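Local coordinates for protein succinate-semialdehyde dehydrogenase (Synechococcus sp., PDB 4ITA) that probably oxidises succinic semialdehyde to succinate, using a nicotinamide cofactor bound in a Rossmann-type fold of the aldehyde dehydrogenase family, at residues A[281-294]-A[336-349]. Sequence-based numbering, arbitrary orientation.
With EDO (1,2-ethanediol), chain G.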
loop_
_atom_site.group_PDB
_atom_site.type_symbol
_atom_site.label_atom_id
_atom_site.label_comp_id
_atom_site.label_asym_id
_atom_site.label_seq_id
_atom_site.Cartn_x
_atom_site.Cartn_y
_atom_site.Cartn_z
ATOM N N LEU A 281 -2.053 18.816 -36.315
ATOM C CA LEU A 281 -1.360 19.927 -35.674
ATOM C C LEU A 281 -1.941 21.277 -36.088
ATOM O O LEU A 281 -2.065 22.179 -35.256
ATOM C CB LEU A 281 0.142 19.880 -35.955
ATOM C CG LEU A 281 0.972 20.970 -35.271
ATOM C CD1 LEU A 281 0.717 20.999 -33.763
ATOM C CD2 LEU A 281 2.450 20.776 -35.567
ATOM N N GLU A 282 -2.287 21.427 -37.365
ATOM C CA GLU A 282 -2.901 22.679 -37.808
ATOM C C GLU A 282 -4.212 22.905 -37.069
ATOM O O GLU A 282 -4.490 24.003 -36.588
ATOM C CB GLU A 282 -3.144 22.688 -39.326
ATOM C CG GLU A 282 -4.042 23.855 -39.776
ATOM C CD GLU A 282 -4.133 24.032 -41.286
ATOM O OE1 GLU A 282 -3.138 24.471 -41.890
ATOM O OE2 GLU A 282 -5.211 23.760 -41.865
ATOM N N LYS A 283 -5.021 21.856 -36.984
ATOM C CA LYS A 283 -6.310 21.942 -36.311
ATOM C C LYS A 283 -6.168 22.192 -34.807
ATOM O O LYS A 283 -6.978 22.914 -34.218
ATOM C CB LYS A 283 -7.165 20.707 -36.617
ATOM C CG LYS A 283 -7.655 20.700 -38.062
ATOM C CD LYS A 283 -8.456 19.460 -38.422
ATOM C CE LYS A 283 -9.131 19.647 -39.776
ATOM N NZ LYS A 283 -9.781 18.401 -40.259
ATOM N N LEU A 284 -5.130 21.626 -34.195
ATOM C CA LEU A 284 -4.882 21.844 -32.769
ATOM C C LEU A 284 -4.472 23.298 -32.539
ATOM O O LEU A 284 -4.942 23.963 -31.612
ATOM C CB LEU A 284 -3.777 20.904 -32.280
ATOM C CG LEU A 284 -3.571 20.874 -30.764
ATOM C CD1 LEU A 284 -4.667 20.056 -30.109
ATOM C CD2 LEU A 284 -2.191 20.330 -30.414
ATOM N N HIS A 285 -3.583 23.778 -33.402
ATOM C CA HIS A 285 -3.139 25.166 -33.418
ATOM C C HIS A 285 -4.344 26.110 -33.494
ATOM O O HIS A 285 -4.486 27.022 -32.684
ATOM C CB HIS A 285 -2.218 25.350 -34.632
ATOM C CG HIS A 285 -1.551 26.686 -34.718
ATOM N ND1 HIS A 285 -0.671 26.999 -35.730
ATOM C CD2 HIS A 285 -1.626 27.787 -33.932
ATOM C CE1 HIS A 285 -0.231 28.232 -35.565
ATOM N NE2 HIS A 285 -0.797 28.734 -34.481
ATOM N N LEU A 286 -5.230 25.869 -34.456
ATOM C CA LEU A 286 -6.434 26.680 -34.614
ATOM C C LEU A 286 -7.338 26.652 -33.377
ATOM O O LEU A 286 -7.847 27.688 -32.952
ATOM C CB LEU A 286 -7.205 26.212 -35.851
ATOM C CG LEU A 286 -6.484 26.462 -37.183
ATOM C CD1 LEU A 286 -7.144 25.656 -38.298
ATOM C CD2 LEU A 286 -6.480 27.943 -37.523
ATOM N N LYS A 287 -7.531 25.471 -32.796
ATOM C CA LYS A 287 -8.408 25.357 -31.635
ATOM C C LYS A 287 -7.821 26.102 -30.431
ATOM O O LYS A 287 -8.523 26.840 -29.736
ATOM C CB LYS A 287 -8.675 23.885 -31.302
ATOM C CG LYS A 287 -9.969 23.646 -30.540
ATOM C CD LYS A 287 -11.185 23.945 -31.414
ATOM C CE LYS A 287 -12.460 24.050 -30.588
ATOM N NZ LYS A 287 -13.600 24.606 -31.380
ATOM N N PHE A 288 -6.523 25.937 -30.194
ATOM C CA PHE A 288 -5.875 26.629 -29.079
ATOM C C PHE A 288 -5.937 28.141 -29.289
ATOM O O PHE A 288 -6.140 28.899 -28.333
ATOM C CB PHE A 288 -4.405 26.221 -28.949
ATOM C CG PHE A 288 -4.155 24.941 -28.177
ATOM C CD1 PHE A 288 -4.925 23.807 -28.378
ATOM C CD2 PHE A 288 -3.082 24.868 -27.297
ATOM C CE1 PHE A 288 -4.649 22.626 -27.680
ATOM C CE2 PHE A 288 -2.804 23.694 -26.602
ATOM C CZ PHE A 288 -3.587 22.576 -26.800
ATOM N N ALA A 289 -5.759 28.574 -30.539
ATOM C CA ALA A 289 -5.636 29.995 -30.853
ATOM C C ALA A 289 -6.890 30.795 -30.521
ATOM O O ALA A 289 -6.810 31.988 -30.236
ATOM C CB ALA A 289 -5.257 30.182 -32.321
ATOM N N SER A 290 -8.043 30.138 -30.547
ATOM C CA SER A 290 -9.306 30.834 -30.338
ATOM C C SER A 290 -9.977 30.573 -28.984
ATOM O O SER A 290 -11.130 30.944 -28.772
ATOM C CB SER A 290 -10.248 30.581 -31.517
ATOM O OG SER A 290 -9.764 31.253 -32.671
ATOM N N LEU A 291 -9.246 29.955 -28.058
ATOM C CA LEU A 291 -9.745 29.827 -26.693
ATOM C C LEU A 291 -9.876 31.209 -26.054
ATOM O O LEU A 291 -9.045 32.081 -26.277
ATOM C CB LEU A 291 -8.817 28.938 -25.863
ATOM C CG LEU A 291 -8.778 27.475 -26.305
ATOM C CD1 LEU A 291 -7.697 26.714 -25.549
ATOM C CD2 LEU A 291 -10.133 26.812 -26.105
ATOM N N LYS A 292 -10.929 31.408 -25.266
ATOM C CA LYS A 292 -11.157 32.701 -24.630
ATOM C C LYS A 292 -10.441 32.784 -23.289
ATOM O O LYS A 292 -10.702 31.985 -22.385
ATOM C CB LYS A 292 -12.650 32.964 -24.447
ATOM C CG LYS A 292 -12.959 34.401 -24.051
ATOM C CD LYS A 292 -14.442 34.693 -24.122
ATOM C CE LYS A 292 -14.704 36.157 -24.457
ATOM N NZ LYS A 292 -16.159 36.449 -24.612
ATOM N N ILE A 293 -9.537 33.748 -23.170
ATOM C CA ILE A 293 -8.790 33.965 -21.942
ATOM C C ILE A 293 -9.386 35.161 -21.213
ATOM O O ILE A 293 -9.637 36.202 -21.822
ATOM C CB ILE A 293 -7.302 34.237 -22.244
ATOM C CG1 ILE A 293 -6.750 33.188 -23.215
ATOM C CG2 ILE A 293 -6.482 34.286 -20.953
ATOM C CD1 ILE A 293 -5.400 33.553 -23.821
ATOM N N GLY A 294 -9.620 35.029 -19.914
ATOM C CA GLY A 294 -10.168 36.146 -19.169
ATOM C C GLY A 294 -10.611 35.791 -17.768
ATOM O O GLY A 294 -10.144 34.816 -17.178
ATOM N N LEU A 336 1.024 36.689 -20.242
ATOM C CA LEU A 336 0.259 37.807 -20.781
ATOM C C LEU A 336 0.566 39.081 -20.007
ATOM O O LEU A 336 0.837 39.038 -18.808
ATOM C CB LEU A 336 -1.239 37.514 -20.748
ATOM C CG LEU A 336 -1.660 36.302 -21.580
ATOM C CD1 LEU A 336 -3.168 36.234 -21.700
ATOM C CD2 LEU A 336 -1.020 36.347 -22.958
ATOM N N ASP A 337 0.527 40.211 -20.704
ATOM C CA ASP A 337 0.769 41.500 -20.076
ATOM C C ASP A 337 -0.525 42.036 -19.478
ATOM O O ASP A 337 -1.181 42.901 -20.058
ATOM C CB ASP A 337 1.327 42.495 -21.094
ATOM C CG ASP A 337 1.760 43.797 -20.456
ATOM O OD1 ASP A 337 1.778 44.825 -21.164
ATOM O OD2 ASP A 337 2.083 43.789 -19.249
ATOM N N ARG A 338 -0.891 41.504 -18.318
ATOM C CA ARG A 338 -2.106 41.923 -17.633
ATOM C C ARG A 338 -2.059 41.498 -16.179
ATOM O O ARG A 338 -1.228 40.676 -15.788
ATOM C CB ARG A 338 -3.328 41.300 -18.294
ATOM C CG ARG A 338 -3.356 39.789 -18.174
ATOM C CD ARG A 338 -4.385 39.187 -19.102
ATOM N NE ARG A 338 -5.746 39.404 -18.633
ATOM C CZ ARG A 338 -6.833 39.082 -19.329
ATOM N NH1 ARG A 338 -6.711 38.532 -20.530
ATOM N NH2 ARG A 338 -8.039 39.310 -18.826
ATOM N N ALA A 339 -2.964 42.059 -15.385
ATOM C CA ALA A 339 -3.103 41.680 -13.988
ATOM C C ALA A 339 -3.524 40.220 -13.873
ATOM O O ALA A 339 -4.300 39.722 -14.688
ATOM C CB ALA A 339 -4.119 42.576 -13.295
ATOM N N GLY A 340 -3.008 39.550 -12.853
ATOM C CA GLY A 340 -3.326 38.149 -12.642
ATOM C C GLY A 340 -2.297 37.241 -13.280
ATOM O O GLY A 340 -1.538 37.661 -14.156
ATOM N N TYR A 341 -2.278 35.984 -12.858
ATOM C CA TYR A 341 -1.214 35.065 -13.257
ATOM C C TYR A 341 -1.502 34.364 -14.588
ATOM O O TYR A 341 -1.507 33.134 -14.660
ATOM C CB TYR A 341 -0.972 34.027 -12.155
ATOM C CG TYR A 341 -0.868 34.608 -10.762
ATOM C CD1 TYR A 341 -0.091 35.733 -10.508
ATOM C CD2 TYR A 341 -1.564 34.037 -9.703
ATOM C CE1 TYR A 341 -0.004 36.265 -9.233
ATOM C CE2 TYR A 341 -1.482 34.561 -8.428
ATOM C CZ TYR A 341 -0.700 35.671 -8.199
ATOM O OH TYR A 341 -0.623 36.190 -6.927
ATOM N N PHE A 342 -1.728 35.150 -15.638
ATOM C CA PHE A 342 -2.181 34.621 -16.918
ATOM C C PHE A 342 -1.043 34.126 -17.800
ATOM O O PHE A 342 -0.053 34.831 -18.019
ATOM C CB PHE A 342 -3.013 35.667 -17.669
ATOM C CG PHE A 342 -4.403 35.845 -17.122
ATOM C CD1 PHE A 342 -4.675 36.813 -16.163
ATOM C CD2 PHE A 342 -5.442 35.048 -17.574
ATOM C CE1 PHE A 342 -5.957 36.974 -15.662
ATOM C CE2 PHE A 342 -6.723 35.198 -17.077
ATOM C CZ PHE A 342 -6.981 36.167 -16.120
ATOM N N TYR A 343 -1.201 32.900 -18.290
ATOM C CA TYR A 343 -0.310 32.308 -19.285
ATOM C C TYR A 343 -1.181 31.725 -20.398
ATOM O O TYR A 343 -2.154 31.027 -20.121
ATOM C CB TYR A 343 0.559 31.217 -18.652
ATOM C CG TYR A 343 1.787 30.899 -19.466
ATOM C CD1 TYR A 343 2.977 31.579 -19.250
ATOM C CD2 TYR A 343 1.757 29.939 -20.465
ATOM C CE1 TYR A 343 4.103 31.313 -19.998
ATOM C CE2 TYR A 343 2.883 29.666 -21.226
ATOM C CZ TYR A 343 4.050 30.354 -20.985
ATOM O OH TYR A 343 5.166 30.073 -21.739
ATOM N N PRO A 344 -0.858 32.028 -21.666
ATOM C CA PRO A 344 -1.744 31.650 -22.772
ATOM C C PRO A 344 -1.569 30.199 -23.210
ATOM O O PRO A 344 -0.506 29.614 -22.990
ATOM C CB PRO A 344 -1.272 32.572 -23.900
ATOM C CG PRO A 344 0.186 32.700 -23.649
ATOM C CD PRO A 344 0.323 32.761 -22.142
ATOM N N PRO A 345 -2.611 29.618 -23.819
ATOM C CA PRO A 345 -2.452 28.328 -24.499
ATOM C C PRO A 345 -1.229 28.361 -25.407
ATOM O O PRO A 345 -1.045 29.311 -26.171
ATOM C CB PRO A 345 -3.736 28.220 -25.320
ATOM C CG PRO A 345 -4.751 28.958 -24.487
ATOM C CD PRO A 345 -3.993 30.127 -23.911
ATOM N N THR A 346 -0.400 27.331 -25.307
ATOM C CA THR A 346 0.900 27.320 -25.954
ATOM C C THR A 346 1.145 25.958 -26.582
ATOM O O THR A 346 0.757 24.933 -26.026
ATOM C CB THR A 346 2.012 27.625 -24.926
ATOM O OG1 THR A 346 1.834 28.944 -24.401
ATOM C CG2 THR A 346 3.408 27.521 -25.542
ATOM N N ILE A 347 1.786 25.952 -27.750
ATOM C CA ILE A 347 2.173 24.709 -28.400
ATOM C C ILE A 347 3.649 24.769 -28.747
ATOM O O ILE A 347 4.095 25.726 -29.392
ATOM C CB ILE A 347 1.348 24.444 -29.677
ATOM C CG1 ILE A 347 -0.148 24.338 -29.346
ATOM C CG2 ILE A 347 1.856 23.191 -30.396
ATOM C CD1 ILE A 347 -1.054 24.331 -30.571
ATOM N N LEU A 348 4.397 23.765 -28.290
ATOM C CA LEU A 348 5.822 23.627 -28.583
ATOM C C LEU A 348 6.052 22.433 -29.495
ATOM O O LEU A 348 5.485 21.350 -29.289
ATOM C CB LEU A 348 6.630 23.436 -27.295
ATOM C CG LEU A 348 6.502 24.499 -26.199
ATOM C CD1 LEU A 348 7.303 24.097 -24.968
ATOM C CD2 LEU A 348 6.923 25.871 -26.702
ATOM N N THR A 349 6.893 22.637 -30.505
ATOM C CA THR A 349 7.238 21.593 -31.457
ATOM C C THR A 349 8.752 21.518 -31.601
ATOM O O THR A 349 9.479 22.395 -31.118
ATOM C CB THR A 349 6.640 21.893 -32.841
ATOM O OG1 THR A 349 7.246 23.080 -33.371
ATOM C CG2 THR A 349 5.126 22.096 -32.753
HETATM C C1 EDO G . 1.360 38.849 -11.852
HETATM O O1 EDO G . 1.472 38.171 -13.111
HETATM C C2 EDO G . 0.356 39.992 -11.978
HETATM O O2 EDO G . 0.490 40.583 -13.276
#
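Ile-347 and Phe-288 meet through their torsions: the Phe-288 ring stands beside its own backbone N (chi1 -84°), as does CG1 of Ile-347, whose chain continues extended to CD1. Ile-347 CD1 sits over one face of the ring, offset toward its rim, 4.2 Å from the Phe-288 centroid and 25° off the normal, a CH-pi contact, while Ile-347 CG1 comes to 3.6 Å from Phe-288 CD2. Ile-347 CD1 also lies 3.6 Å from His-285 CA, against the helix backbone. Thr-346 O sits at the ring edge, 3.8 Å from Phe-288 CE2, and Pro-345 CB approaches obliquely. Replacing Phe-288 by alanine would probably open a gap beside Ile-347 and Pro-345 and leave Ile-347 CD1 without its aromatic face. Farther along, Ile-293 reaches tip to tip toward Pro-345, with CD1 3.7 Å from Pro-345 CD. Gly-294 O, 3.4 Å from Phe-342 CE2, approaches that ring in its plane. The axes of helix 281-289 and strand 346-349 approach to 9.2 Å, their N-to-C directions 153° apart: helix 274-289 packs on the antiparallel pair 328-331 and 346-349, while the loop after it follows the loop leading into strand 346-349, helix-on-sheet packing in the catalytic domain typical of aldehyde dehydrogenases.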